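Local coordinates for protein beta-xylanase (Roseburia intestinalis L1-82, PDB 6SGF) that binds xylan weakly through this CBM86 carbohydrate-binding module, one domain of a multidomain enzyme that probably hydrolyses internal beta-1,4-xylosidic linkages in xylans, at residues B[39-45]-B[104-110]; B[57-63]-B[121-127]. All blocks are in the same frame, centred on the assembly; numbering follows the deposited sequence.

Two antiparallel sheets face each other in this all-beta module, a beta-sandwich, and each contact is a strand pair in one of them. Contact 1 joins strands 40-50 and 103-110 inside the five-stranded, xylose-binding sheet; contact 2 joins strands 54-62 and 119-130 in the other. Their centres lie about 12 Å apart. Along the chain the segments alternate, 39-45, 57-63, 104-110, 121-127, so consecutive strands 40-50 and 54-62 belong to different sheets, as do 103-110 and 119-130. The contacts meet in the shared core: W43 CH2 lies 3.9 Å from L123 CD2, and V107 CB is 3.9 Å from F59 CE2. The sugar-binding surface is thus backed by the second sheet.

Contact 1: B[39-45]-B[104-110]; sequences NQVKWTL and IDAVGIM. With XYP (beta-D-xylopyranose), chain H.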
# COMPACT_ATOMS: atom_id res chain seq x y z
N ASN B 39 -2.59 23.74 7.37
CA ASN B 39 -2.10 22.61 8.14
C ASN B 39 -1.68 21.50 7.17
O ASN B 39 -2.33 21.27 6.14
CB ASN B 39 -3.18 22.03 9.07
CG ASN B 39 -3.25 22.68 10.47
OD1 ASN B 39 -4.07 22.27 11.30
ND2 ASN B 39 -2.43 23.68 10.73
N GLN B 40 -0.62 20.80 7.51
CA GLN B 40 -0.02 19.86 6.57
C GLN B 40 0.91 18.89 7.30
O GLN B 40 1.29 19.08 8.47
CB GLN B 40 0.74 20.59 5.48
CG GLN B 40 1.96 21.28 6.03
CD GLN B 40 2.64 22.14 4.99
OE1 GLN B 40 3.10 21.66 3.95
NE2 GLN B 40 2.70 23.42 5.26
N VAL B 41 1.28 17.83 6.56
CA VAL B 41 2.25 16.84 7.02
C VAL B 41 3.28 16.67 5.92
O VAL B 41 2.95 16.76 4.73
CB VAL B 41 1.60 15.48 7.35
CG1 VAL B 41 2.64 14.48 7.87
CG2 VAL B 41 0.51 15.66 8.35
N LYS B 42 4.52 16.46 6.32
CA LYS B 42 5.61 16.19 5.40
C LYS B 42 6.24 14.86 5.81
O LYS B 42 6.56 14.68 6.98
CB LYS B 42 6.66 17.30 5.43
CG LYS B 42 7.91 16.95 4.64
CD LYS B 42 8.96 18.08 4.75
CE LYS B 42 10.19 17.76 3.96
NZ LYS B 42 11.23 18.85 4.05
N TRP B 43 6.38 13.93 4.86
CA TRP B 43 6.99 12.64 5.12
C TRP B 43 8.30 12.47 4.34
O TRP B 43 8.35 12.76 3.15
CB TRP B 43 6.08 11.48 4.73
CG TRP B 43 4.81 11.28 5.44
CD1 TRP B 43 4.58 10.47 6.51
CD2 TRP B 43 3.55 11.84 5.07
NE1 TRP B 43 3.24 10.52 6.86
CE2 TRP B 43 2.59 11.35 5.98
CE3 TRP B 43 3.15 12.74 4.07
CZ2 TRP B 43 1.26 11.70 5.91
CZ3 TRP B 43 1.82 13.09 4.01
CH2 TRP B 43 0.89 12.57 4.91
N THR B 44 9.31 11.90 5.00
CA THR B 44 10.56 11.56 4.35
C THR B 44 10.46 10.20 3.67
O THR B 44 9.83 9.27 4.18
CB THR B 44 11.70 11.52 5.38
OG1 THR B 44 11.72 12.73 6.15
CG2 THR B 44 13.06 11.35 4.64
N LEU B 45 11.08 10.10 2.50
CA LEU B 45 11.12 8.83 1.79
C LEU B 45 12.23 7.95 2.36
O LEU B 45 13.24 8.47 2.84
CB LEU B 45 11.35 9.07 0.31
CG LEU B 45 10.29 9.88 -0.46
CD1 LEU B 45 10.73 9.86 -1.92
CD2 LEU B 45 8.90 9.30 -0.22
N ILE B 104 14.15 13.82 -5.06
CA ILE B 104 12.93 13.86 -4.26
C ILE B 104 13.28 13.28 -2.91
O ILE B 104 13.66 12.11 -2.82
CB ILE B 104 11.79 13.07 -4.91
CG1 ILE B 104 11.48 13.62 -6.30
CG2 ILE B 104 10.55 13.07 -3.97
CD1 ILE B 104 10.61 12.70 -7.14
N ASP B 105 13.14 14.08 -1.86
CA ASP B 105 13.45 13.63 -0.51
C ASP B 105 12.20 13.45 0.35
O ASP B 105 12.27 12.79 1.39
CB ASP B 105 14.39 14.62 0.19
CG ASP B 105 13.81 16.04 0.30
OD1 ASP B 105 13.17 16.52 -0.66
OD2 ASP B 105 14.02 16.70 1.33
N ALA B 106 11.06 14.00 -0.07
CA ALA B 106 9.87 13.98 0.78
C ALA B 106 8.63 14.25 -0.06
O ALA B 106 8.72 14.73 -1.19
CB ALA B 106 9.97 15.02 1.90
N VAL B 107 7.47 13.95 0.53
CA VAL B 107 6.16 14.29 -0.01
C VAL B 107 5.30 14.86 1.11
O VAL B 107 5.64 14.77 2.29
CB VAL B 107 5.46 13.07 -0.65
CG1 VAL B 107 6.31 12.54 -1.82
CG2 VAL B 107 5.19 12.00 0.38
N GLY B 108 4.20 15.51 0.73
CA GLY B 108 3.34 16.12 1.72
C GLY B 108 1.89 16.20 1.28
O GLY B 108 1.56 16.10 0.09
N ILE B 109 1.02 16.37 2.28
CA ILE B 109 -0.40 16.61 2.10
C ILE B 109 -0.76 17.82 2.95
O ILE B 109 -0.31 17.91 4.10
CB ILE B 109 -1.27 15.41 2.51
CG1 ILE B 109 -0.96 14.20 1.61
CG2 ILE B 109 -2.76 15.84 2.49
CD1 ILE B 109 -1.77 12.92 2.03
N MET B 110 -1.53 18.74 2.38
CA MET B 110 -1.93 19.99 3.01
C MET B 110 -3.39 20.30 2.67
O MET B 110 -3.90 19.83 1.65
CB MET B 110 -1.02 21.13 2.51
CG MET B 110 -1.38 22.50 3.00
SD MET B 110 -0.25 23.76 2.30
CE MET B 110 -0.78 23.90 0.61
C1 XYP H . 2.52 27.38 3.93
C2 XYP H . 2.49 26.18 2.99
C3 XYP H . 2.29 26.65 1.59
C4 XYP H . 1.15 27.63 1.46
C5 XYP H . 1.24 28.80 2.45
O2 XYP H . 3.68 25.42 3.19
O3 XYP H . 2.01 25.48 0.76
O4 XYP H . 1.17 28.11 0.11
O5 XYP H . 1.29 28.22 3.79
O HOH W 1 12.77 18.93 1.56
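The segments 39-45 and 104-110 form an antiparallel ladder in the ligand-binding sheet of the beta-sandwich, their axes 4.6 Å apart with N-to-C directions at 149°. At the start, N39 O accepts a CA-H...O contact from M110 CA (3.4 Å). Q40 and M110 then form a non-hydrogen-bonded pair, CB to CB 3.5 Å, both side chains belonging to the glycan pocket; Q40 NE2 donates to XYP O2 at 3.0 Å, with a 169° N-H...O angle, and Q40 OE1 is held by K71. V41 and I109 are a hydrogen-bonded pair, exchanging two backbone hydrogen bonds (V41 N to I109 O 2.9 Å, I109 N to V41 O 3.1 Å). Opposite K42 stands G108, where a CB would clash with V41 O. K42 NZ, 4.5 Å from D105 OD2, is too far for a salt bridge, but one water joins them, 2.9 Å from NZ and 2.6 Å from OD2. W43 pairs with V107 (W43 N to V107 O 2.8 Å) and turns its indole into the core, with CZ3 3.8 Å from I109 CG1. T44 faces A106, and L45 N reaches D105 O at 3.1 Å while L45 CD1 packs 3.8 Å from I104 CG2.

Contact 2: B[57-63]-B[121-127]; sequences VTFQVAD and VSLVSVT. With CD (cadmium ion), chain N.
Q60, the residue most buried by this contact, marks a classic beta bulge between antiparallel segments 57-63 and 121-127, whose axes approach to 4.5 Å with directions at 141°. Both V124 and S125 face Q60: its O accepts from V124 N at 2.8 Å and, weakly, from S125 N at 3.3 Å, while Q60 N donates to S125 O at 2.9 Å. V124, next in buried area, takes phi/psi -95/-50 where its neighbours are extended, and this shifts the register by one. Before the bulge T58 pairs with T127 (T58 N to T127 O 2.8 Å, T127 N to T58 O 2.9 Å) and F59 with V126; after it V61 pairs with L123 and A62 with S122, with A62 N to S122 O and S122 N to A62 O both 2.9 Å.

The t/t side chain of Q60 extends on the T58 and A62 face, OE1 3.6 Å from V124 CG1. V124, chi1 t, points toward the partner strand, CG2 3.9 Å from A62 CB. On the core face, F59 (chi1 m) sets CD2 4.0 Å from V126 CG2. Beyond the strand, D63 turns to phi/psi 53/42 and binds cadmium through OD1 at 2.4 Å. The chemistry is therefore two-sided: F59, V61 and V126 seal the sandwich interior, whereas on the other face Q60 OE1 makes a weak hydrogen bond to T10 of the second subunit, and D63 meets D27 of that subunit through the shared cadmium ion.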
# COMPACT_ATOMS: atom_id res chain seq x y z
N VAL B 57 4.19 10.73 -9.73
CA VAL B 57 4.04 10.39 -8.32
C VAL B 57 2.54 10.28 -8.03
O VAL B 57 1.80 11.25 -8.20
CB VAL B 57 4.68 11.44 -7.39
CG1 VAL B 57 4.57 10.99 -5.95
CG2 VAL B 57 6.17 11.68 -7.75
N THR B 58 2.10 9.11 -7.56
CA THR B 58 0.68 8.87 -7.33
C THR B 58 0.43 8.66 -5.84
O THR B 58 1.01 7.76 -5.22
CB THR B 58 0.19 7.68 -8.14
OG1 THR B 58 0.40 7.95 -9.53
CG2 THR B 58 -1.30 7.44 -7.89
N PHE B 59 -0.44 9.48 -5.27
CA PHE B 59 -0.84 9.39 -3.88
C PHE B 59 -2.16 8.64 -3.83
O PHE B 59 -3.12 9.04 -4.50
CB PHE B 59 -1.04 10.77 -3.24
CG PHE B 59 0.18 11.64 -3.21
CD1 PHE B 59 0.74 12.13 -4.39
CD2 PHE B 59 0.75 11.98 -2.01
CE1 PHE B 59 1.85 12.97 -4.36
CE2 PHE B 59 1.82 12.81 -1.96
CZ PHE B 59 2.39 13.32 -3.15
N GLN B 60 -2.21 7.59 -3.04
CA GLN B 60 -3.44 6.87 -2.77
C GLN B 60 -3.96 7.25 -1.39
O GLN B 60 -3.22 7.16 -0.39
CB GLN B 60 -3.22 5.35 -2.85
CG GLN B 60 -4.50 4.53 -2.65
CD GLN B 60 -4.28 3.02 -2.84
OE1 GLN B 60 -3.15 2.53 -2.90
NE2 GLN B 60 -5.36 2.30 -2.93
N VAL B 61 -5.23 7.66 -1.34
CA VAL B 61 -5.89 8.10 -0.12
C VAL B 61 -7.18 7.32 0.11
O VAL B 61 -7.71 6.65 -0.79
CB VAL B 61 -6.17 9.62 -0.13
CG1 VAL B 61 -4.88 10.40 -0.28
CG2 VAL B 61 -7.14 9.97 -1.21
N ALA B 62 -7.69 7.43 1.33
CA ALA B 62 -8.94 6.78 1.72
C ALA B 62 -9.65 7.68 2.72
O ALA B 62 -9.02 8.49 3.40
CB ALA B 62 -8.69 5.38 2.28
N ASP B 63 -10.97 7.54 2.79
CA ASP B 63 -11.80 8.29 3.73
C ASP B 63 -11.55 9.80 3.65
O ASP B 63 -11.49 10.51 4.66
CB ASP B 63 -11.60 7.78 5.15
CG ASP B 63 -12.37 6.52 5.41
OD1 ASP B 63 -13.48 6.39 4.85
OD2 ASP B 63 -11.85 5.68 6.14
N VAL B 121 -8.47 12.88 6.35
CA VAL B 121 -8.14 12.02 5.21
C VAL B 121 -7.12 11.00 5.70
O VAL B 121 -6.43 11.22 6.70
CB VAL B 121 -7.60 12.84 4.00
CG1 VAL B 121 -6.23 13.49 4.34
CG2 VAL B 121 -7.48 11.95 2.78
N SER B 122 -7.04 9.86 5.02
CA SER B 122 -6.02 8.86 5.29
C SER B 122 -5.11 8.68 4.09
O SER B 122 -5.58 8.61 2.95
CB SER B 122 -6.66 7.52 5.62
OG SER B 122 -7.47 7.66 6.75
N LEU B 123 -3.80 8.58 4.34
CA LEU B 123 -2.84 8.28 3.29
C LEU B 123 -2.57 6.78 3.31
O LEU B 123 -2.16 6.25 4.34
CB LEU B 123 -1.54 9.06 3.46
CG LEU B 123 -0.44 8.69 2.47
CD1 LEU B 123 -0.74 9.10 1.05
CD2 LEU B 123 0.91 9.23 2.88
N VAL B 124 -2.75 6.14 2.16
CA VAL B 124 -2.54 4.70 1.97
C VAL B 124 -1.15 4.40 1.44
O VAL B 124 -0.45 3.53 1.96
CB VAL B 124 -3.62 4.15 1.01
CG1 VAL B 124 -3.38 2.67 0.69
CG2 VAL B 124 -5.02 4.43 1.57
N SER B 125 -0.74 5.09 0.39
CA SER B 125 0.53 4.78 -0.23
C SER B 125 0.92 5.92 -1.15
O SER B 125 0.08 6.71 -1.56
CB SER B 125 0.45 3.48 -1.03
OG SER B 125 -0.39 3.62 -2.16
N VAL B 126 2.21 5.95 -1.48
CA VAL B 126 2.75 6.85 -2.50
C VAL B 126 3.61 6.03 -3.44
O VAL B 126 4.45 5.24 -3.00
CB VAL B 126 3.56 7.99 -1.88
CG1 VAL B 126 4.05 8.94 -3.00
CG2 VAL B 126 2.72 8.74 -0.83
N THR B 127 3.36 6.18 -4.74
CA THR B 127 4.03 5.41 -5.79
C THR B 127 4.80 6.33 -6.71
O THR B 127 4.26 7.32 -7.19
CB THR B 127 3.01 4.63 -6.63
OG1 THR B 127 2.36 3.62 -5.82
CG2 THR B 127 3.75 4.00 -7.81
CD CD N . -15.00 4.58 4.71
O HOH W 2 0.23 4.96 -4.56
O HOH W 3 2.94 6.94 -10.03
O HOH W 4 -9.03 5.33 6.19
O HOH W 5 -14.68 4.53 3.07